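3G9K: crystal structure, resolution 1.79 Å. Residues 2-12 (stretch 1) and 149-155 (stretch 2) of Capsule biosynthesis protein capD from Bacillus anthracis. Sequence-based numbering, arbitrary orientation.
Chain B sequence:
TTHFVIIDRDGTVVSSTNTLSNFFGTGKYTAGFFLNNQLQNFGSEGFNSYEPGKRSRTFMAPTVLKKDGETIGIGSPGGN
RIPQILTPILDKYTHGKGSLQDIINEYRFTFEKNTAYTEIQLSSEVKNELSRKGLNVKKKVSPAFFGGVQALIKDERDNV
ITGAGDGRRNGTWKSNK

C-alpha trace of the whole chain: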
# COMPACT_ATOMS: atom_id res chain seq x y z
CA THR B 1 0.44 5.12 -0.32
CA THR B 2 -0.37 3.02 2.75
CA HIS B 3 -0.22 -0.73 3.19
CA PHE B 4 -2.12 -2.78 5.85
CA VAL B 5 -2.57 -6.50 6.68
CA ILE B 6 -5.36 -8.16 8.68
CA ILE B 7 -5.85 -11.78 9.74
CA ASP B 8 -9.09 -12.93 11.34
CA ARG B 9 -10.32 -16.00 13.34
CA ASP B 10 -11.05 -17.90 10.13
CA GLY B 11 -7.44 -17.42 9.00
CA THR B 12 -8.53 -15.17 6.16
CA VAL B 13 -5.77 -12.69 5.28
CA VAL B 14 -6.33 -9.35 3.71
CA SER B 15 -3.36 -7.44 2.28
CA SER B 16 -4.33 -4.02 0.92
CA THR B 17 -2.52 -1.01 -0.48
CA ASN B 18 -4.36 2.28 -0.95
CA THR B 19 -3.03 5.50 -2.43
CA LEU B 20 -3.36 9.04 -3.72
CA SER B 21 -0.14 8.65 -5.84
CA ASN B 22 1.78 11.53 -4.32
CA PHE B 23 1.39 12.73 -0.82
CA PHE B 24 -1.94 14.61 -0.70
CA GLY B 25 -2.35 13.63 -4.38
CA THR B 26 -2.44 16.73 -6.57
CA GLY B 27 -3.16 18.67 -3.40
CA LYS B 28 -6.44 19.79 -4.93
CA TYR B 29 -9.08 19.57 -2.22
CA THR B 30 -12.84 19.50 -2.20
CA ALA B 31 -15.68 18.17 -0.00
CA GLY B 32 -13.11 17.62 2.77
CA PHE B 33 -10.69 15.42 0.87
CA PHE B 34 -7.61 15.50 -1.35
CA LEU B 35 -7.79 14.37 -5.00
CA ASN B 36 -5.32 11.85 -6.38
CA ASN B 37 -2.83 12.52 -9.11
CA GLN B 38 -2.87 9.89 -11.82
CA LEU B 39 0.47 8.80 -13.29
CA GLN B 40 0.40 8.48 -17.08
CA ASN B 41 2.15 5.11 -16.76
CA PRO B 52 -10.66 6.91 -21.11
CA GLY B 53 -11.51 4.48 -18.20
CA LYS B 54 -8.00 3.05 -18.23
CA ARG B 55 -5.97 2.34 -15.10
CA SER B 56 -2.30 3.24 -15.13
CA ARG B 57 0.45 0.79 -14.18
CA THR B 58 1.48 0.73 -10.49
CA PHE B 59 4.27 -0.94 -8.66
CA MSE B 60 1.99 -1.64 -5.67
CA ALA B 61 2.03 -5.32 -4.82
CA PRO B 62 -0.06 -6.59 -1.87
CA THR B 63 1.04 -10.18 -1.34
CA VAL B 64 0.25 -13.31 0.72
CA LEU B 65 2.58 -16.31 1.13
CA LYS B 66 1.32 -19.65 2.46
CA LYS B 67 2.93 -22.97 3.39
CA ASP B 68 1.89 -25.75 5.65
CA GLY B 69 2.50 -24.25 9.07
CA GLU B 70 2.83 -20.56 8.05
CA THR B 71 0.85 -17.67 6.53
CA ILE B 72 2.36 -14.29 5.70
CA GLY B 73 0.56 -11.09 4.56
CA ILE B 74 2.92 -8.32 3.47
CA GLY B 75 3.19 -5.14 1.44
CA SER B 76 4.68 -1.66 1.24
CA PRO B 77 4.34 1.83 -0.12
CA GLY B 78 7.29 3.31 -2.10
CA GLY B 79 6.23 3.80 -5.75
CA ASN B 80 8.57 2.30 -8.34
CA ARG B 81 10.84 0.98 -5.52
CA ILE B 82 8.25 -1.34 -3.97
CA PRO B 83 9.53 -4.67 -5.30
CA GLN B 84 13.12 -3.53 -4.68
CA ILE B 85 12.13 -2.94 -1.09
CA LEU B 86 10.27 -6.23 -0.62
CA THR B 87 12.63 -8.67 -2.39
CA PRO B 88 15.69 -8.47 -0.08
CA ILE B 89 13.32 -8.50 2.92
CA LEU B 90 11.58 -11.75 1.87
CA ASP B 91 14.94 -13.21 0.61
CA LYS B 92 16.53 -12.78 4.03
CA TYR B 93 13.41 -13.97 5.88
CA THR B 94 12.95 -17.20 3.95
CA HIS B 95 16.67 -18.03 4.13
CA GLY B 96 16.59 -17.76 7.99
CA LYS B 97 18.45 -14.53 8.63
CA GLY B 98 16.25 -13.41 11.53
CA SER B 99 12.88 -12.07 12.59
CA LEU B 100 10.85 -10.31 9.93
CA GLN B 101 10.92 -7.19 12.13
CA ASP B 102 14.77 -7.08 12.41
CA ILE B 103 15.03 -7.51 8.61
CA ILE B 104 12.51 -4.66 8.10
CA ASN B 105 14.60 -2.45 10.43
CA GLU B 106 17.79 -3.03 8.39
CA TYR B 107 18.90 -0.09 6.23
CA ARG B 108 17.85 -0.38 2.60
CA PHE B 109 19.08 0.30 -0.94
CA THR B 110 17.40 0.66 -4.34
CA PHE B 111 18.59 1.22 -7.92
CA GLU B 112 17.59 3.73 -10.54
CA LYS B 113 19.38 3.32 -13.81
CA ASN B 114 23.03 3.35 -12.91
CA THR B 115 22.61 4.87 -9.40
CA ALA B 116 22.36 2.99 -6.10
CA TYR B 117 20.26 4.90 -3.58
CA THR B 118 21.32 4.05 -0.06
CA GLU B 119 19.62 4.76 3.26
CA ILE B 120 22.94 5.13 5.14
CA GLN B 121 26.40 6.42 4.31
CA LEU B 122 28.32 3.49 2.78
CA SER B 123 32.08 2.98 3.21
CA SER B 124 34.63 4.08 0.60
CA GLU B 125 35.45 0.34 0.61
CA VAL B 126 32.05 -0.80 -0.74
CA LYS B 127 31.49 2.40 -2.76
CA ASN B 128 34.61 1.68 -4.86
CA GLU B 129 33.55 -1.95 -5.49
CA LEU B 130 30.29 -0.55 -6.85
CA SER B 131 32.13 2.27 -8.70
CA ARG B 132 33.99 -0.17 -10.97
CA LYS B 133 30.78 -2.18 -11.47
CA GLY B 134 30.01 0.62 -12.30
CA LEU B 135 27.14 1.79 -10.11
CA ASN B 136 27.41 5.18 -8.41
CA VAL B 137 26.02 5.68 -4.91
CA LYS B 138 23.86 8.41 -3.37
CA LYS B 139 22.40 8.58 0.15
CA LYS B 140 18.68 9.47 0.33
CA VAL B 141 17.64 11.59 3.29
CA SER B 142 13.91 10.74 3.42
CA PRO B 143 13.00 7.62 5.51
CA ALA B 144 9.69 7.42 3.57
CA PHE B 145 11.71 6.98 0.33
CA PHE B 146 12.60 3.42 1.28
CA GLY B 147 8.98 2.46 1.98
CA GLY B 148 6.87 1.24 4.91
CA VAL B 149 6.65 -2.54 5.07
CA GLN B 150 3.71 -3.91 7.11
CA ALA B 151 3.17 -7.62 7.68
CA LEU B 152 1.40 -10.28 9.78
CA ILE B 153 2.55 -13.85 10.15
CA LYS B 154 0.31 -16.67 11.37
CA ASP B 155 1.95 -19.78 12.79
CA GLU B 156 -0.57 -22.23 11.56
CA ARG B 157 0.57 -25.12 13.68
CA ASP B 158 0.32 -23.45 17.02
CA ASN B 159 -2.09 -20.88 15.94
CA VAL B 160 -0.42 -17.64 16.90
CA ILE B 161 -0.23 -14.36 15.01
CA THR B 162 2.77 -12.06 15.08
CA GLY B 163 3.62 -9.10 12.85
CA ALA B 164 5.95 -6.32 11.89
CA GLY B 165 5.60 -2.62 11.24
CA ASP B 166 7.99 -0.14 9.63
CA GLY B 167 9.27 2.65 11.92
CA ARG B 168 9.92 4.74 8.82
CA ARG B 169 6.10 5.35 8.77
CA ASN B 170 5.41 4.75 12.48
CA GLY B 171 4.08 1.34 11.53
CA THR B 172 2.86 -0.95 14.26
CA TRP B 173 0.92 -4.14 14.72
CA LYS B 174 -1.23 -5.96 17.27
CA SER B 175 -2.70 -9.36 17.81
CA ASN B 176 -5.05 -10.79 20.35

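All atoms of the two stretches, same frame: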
# COMPACT_ATOMS: atom_id res chain seq x y z
N THR B 2 -0.35 3.67 1.43
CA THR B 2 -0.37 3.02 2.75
C THR B 2 -0.64 1.56 2.50
O THR B 2 -1.42 1.25 1.61
CB THR B 2 -1.44 3.65 3.66
OG1 THR B 2 -1.18 3.30 5.04
CG2 THR B 2 -2.84 3.21 3.24
N HIS B 3 0.03 0.68 3.27
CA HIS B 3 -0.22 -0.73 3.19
C HIS B 3 -0.65 -1.27 4.57
O HIS B 3 0.00 -0.96 5.57
CB HIS B 3 0.98 -1.49 2.76
CG HIS B 3 0.62 -2.88 2.42
ND1 HIS B 3 0.80 -3.92 3.30
CD2 HIS B 3 -0.02 -3.40 1.36
CE1 HIS B 3 0.28 -5.02 2.79
NE2 HIS B 3 -0.20 -4.72 1.60
N PHE B 4 -1.75 -2.05 4.62
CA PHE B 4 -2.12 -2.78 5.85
C PHE B 4 -2.37 -4.29 5.60
O PHE B 4 -2.55 -4.76 4.47
CB PHE B 4 -3.28 -2.05 6.57
CG PHE B 4 -4.58 -2.13 5.82
CD1 PHE B 4 -4.89 -1.18 4.87
CD2 PHE B 4 -5.45 -3.23 5.99
CE1 PHE B 4 -6.07 -1.24 4.16
CE2 PHE B 4 -6.62 -3.30 5.31
CZ PHE B 4 -6.94 -2.31 4.37
N VAL B 5 -2.33 -5.06 6.69
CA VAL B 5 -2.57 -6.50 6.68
C VAL B 5 -3.44 -6.84 7.88
O VAL B 5 -3.21 -6.32 8.99
CB VAL B 5 -1.26 -7.30 6.75
CG1 VAL B 5 -1.53 -8.82 6.52
CG2 VAL B 5 -0.25 -6.71 5.73
N ILE B 6 -4.44 -7.67 7.63
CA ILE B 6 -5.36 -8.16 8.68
C ILE B 6 -5.48 -9.66 8.57
O ILE B 6 -5.54 -10.17 7.49
CB ILE B 6 -6.72 -7.57 8.50
CG1 ILE B 6 -6.60 -6.05 8.48
CG2 ILE B 6 -7.67 -8.02 9.67
CD1 ILE B 6 -7.91 -5.36 8.18
N ILE B 7 -5.49 -10.35 9.72
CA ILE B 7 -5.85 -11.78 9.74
C ILE B 7 -6.90 -12.00 10.78
O ILE B 7 -6.79 -11.44 11.88
CB ILE B 7 -4.65 -12.69 10.03
CG1 ILE B 7 -3.51 -12.39 9.04
CG2 ILE B 7 -5.10 -14.14 10.01
CD1 ILE B 7 -2.28 -13.28 9.23
N ASP B 8 -7.97 -12.72 10.42
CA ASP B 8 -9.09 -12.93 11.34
C ASP B 8 -9.12 -14.37 11.93
O ASP B 8 -8.18 -15.14 11.73
CB ASP B 8 -10.43 -12.53 10.69
CG ASP B 8 -10.86 -13.45 9.59
OD1 ASP B 8 -10.34 -14.59 9.46
OD2 ASP B 8 -11.69 -12.99 8.77
N ARG B 9 -10.17 -14.67 12.71
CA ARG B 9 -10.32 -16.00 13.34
C ARG B 9 -10.44 -17.15 12.35
O ARG B 9 -10.09 -18.31 12.65
CB ARG B 9 -11.53 -16.00 14.25
CG ARG B 9 -11.35 -15.18 15.49
CD ARG B 9 -12.63 -15.23 16.30
NE ARG B 9 -12.66 -14.29 17.42
CZ ARG B 9 -12.96 -13.00 17.33
NH1 ARG B 9 -13.23 -12.45 16.16
NH2 ARG B 9 -12.97 -12.26 18.43
N ASP B 10 -10.93 -16.87 11.16
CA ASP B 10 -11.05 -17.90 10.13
C ASP B 10 -9.76 -18.12 9.36
O ASP B 10 -9.70 -18.95 8.47
CB ASP B 10 -12.19 -17.56 9.17
CG ASP B 10 -13.52 -17.41 9.90
OD1 ASP B 10 -13.93 -18.38 10.56
OD2 ASP B 10 -14.14 -16.33 9.83
N GLY B 11 -8.74 -17.35 9.70
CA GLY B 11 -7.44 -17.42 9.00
C GLY B 11 -7.46 -16.72 7.67
O GLY B 11 -6.56 -16.91 6.85
N THR B 12 -8.48 -15.91 7.42
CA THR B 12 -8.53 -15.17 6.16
C THR B 12 -7.54 -14.02 6.32
O THR B 12 -7.47 -13.42 7.38
CB THR B 12 -9.93 -14.61 5.86
OG1 THR B 12 -10.85 -15.70 5.77
CG2 THR B 12 -9.93 -13.82 4.57
N VAL B 149 7.07 -1.13 5.18
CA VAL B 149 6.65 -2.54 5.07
C VAL B 149 5.80 -2.89 6.31
O VAL B 149 6.21 -2.64 7.45
CB VAL B 149 7.85 -3.51 4.96
CG1 VAL B 149 7.38 -5.00 4.95
CG2 VAL B 149 8.74 -3.18 3.71
N GLN B 150 4.62 -3.45 6.07
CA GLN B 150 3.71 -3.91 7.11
C GLN B 150 3.38 -5.36 6.82
O GLN B 150 3.12 -5.70 5.68
CB GLN B 150 2.41 -3.11 7.07
CG GLN B 150 2.64 -1.69 7.24
CD GLN B 150 2.96 -1.28 8.67
OE1 GLN B 150 2.53 -1.90 9.68
NE2 GLN B 150 3.68 -0.22 8.76
N ALA B 151 3.36 -6.18 7.86
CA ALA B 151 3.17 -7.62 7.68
C ALA B 151 2.49 -8.25 8.93
O ALA B 151 2.57 -7.70 10.05
CB ALA B 151 4.51 -8.28 7.47
N LEU B 152 1.78 -9.34 8.70
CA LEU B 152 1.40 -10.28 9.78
C LEU B 152 1.85 -11.66 9.37
O LEU B 152 1.92 -11.97 8.19
CB LEU B 152 -0.12 -10.26 10.07
CG LEU B 152 -0.72 -8.98 10.62
CD1 LEU B 152 -2.27 -9.14 10.58
CD2 LEU B 152 -0.25 -8.61 12.04
N ILE B 153 2.19 -12.47 10.36
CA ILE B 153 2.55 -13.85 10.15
C ILE B 153 1.71 -14.69 11.09
O ILE B 153 1.75 -14.46 12.28
CB ILE B 153 4.02 -14.10 10.53
CG1 ILE B 153 4.97 -13.20 9.72
CG2 ILE B 153 4.39 -15.60 10.33
CD1 ILE B 153 6.45 -13.35 10.15
N LYS B 154 1.01 -15.69 10.55
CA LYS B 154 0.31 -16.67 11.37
C LYS B 154 1.10 -17.97 11.39
O LYS B 154 1.40 -18.52 10.35
CB LYS B 154 -1.09 -16.94 10.86
CG LYS B 154 -1.83 -17.99 11.69
CD LYS B 154 -3.33 -17.89 11.58
CE LYS B 154 -3.99 -18.87 12.55
NZ LYS B 154 -5.40 -19.11 12.17
N ASP B 155 1.44 -18.44 12.58
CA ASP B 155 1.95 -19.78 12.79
C ASP B 155 0.76 -20.70 12.77
O ASP B 155 -0.03 -20.66 13.65
CB ASP B 155 2.64 -19.90 14.13
CG ASP B 155 3.27 -21.28 14.37
OD1 ASP B 155 2.72 -22.28 13.93
OD2 ASP B 155 4.30 -21.33 15.01

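Two strands can lie side by side, nearly parallel, without being joined by backbone hydrogen bonds, and the contact in CapD between residues 2-7 and 150-155 is a compact example. The strands run in almost the same direction, with 12° between their axes, and approach to 6.0 Å. No hydrogen bond crosses between the two stretches. What joins them is side-chain packing, which buries 417 Å² over both sides, between segments at least 143 residues apart in sequence wherever they touch.

The alternation of a β-strand sets the pattern. His-3, Val-5 and Ile-7 direct their CA-to-CB bonds toward the second strand, while Phe-4 and Ile-6 point away; in reply, Gln-150, Leu-152 and Lys-154 point toward the first strand, and Ala-151 and Ile-153 away. Each strand therefore offers every second residue to the other.

Leu-152 covers the most surface and shows how one side chain can serve several neighbours. In its chi1 m, chi2 t rotamer it lays CD1 against the backbone of the first strand, 3.4 Å from Val-5 O and 3.5 Å from Ile-7 N. Leu-152 CD1 also lies 3.8 Å from Ile-6 CA, so Ile-6 takes part through its main chain although its side chain faces elsewhere. Apolar packing completes the site: Leu-152 CD1 is 3.8 Å from Ile-7 CG1, and Leu-152 CB is 4.1 Å from Val-5 CG1.

Ile-7, the next largest contributor, bridges two residues of the second strand. Its CG1 meets Leu-152, while Ile-7 CD1 lies 4.2 Å from Lys-154 CB. Here the aliphatic base of a lysine provides the packing surface. The rest of Lys-154, with all four chi angles t, reaches along to the turn that follows the first strand, where Lys-154 NZ comes within 4.1 Å of Gly-11 CA. That turn, type I from Asp-8 to Gly-11, is closed by a backbone hydrogen bond from Gly-11 N to Asp-8 O (3.1 Å) and braced by the Asp-8 carboxylate, whose OD1 accepts a hydrogen bond from Thr-12 N (3.1 Å).

Gln-150 shapes the other end of the contact. Its CA-to-CB bond points toward the first strand and its CG lies 3.2 Å from His-3 O, a close approach of aliphatic carbon to carbonyl, but the end of the side chain leads away. Its backbone contributes too, with Gln-150 O 3.5 Å from Val-5 CG2. The general lesson is that carbon atoms set against a neighbouring backbone can fill the space between adjacent strands.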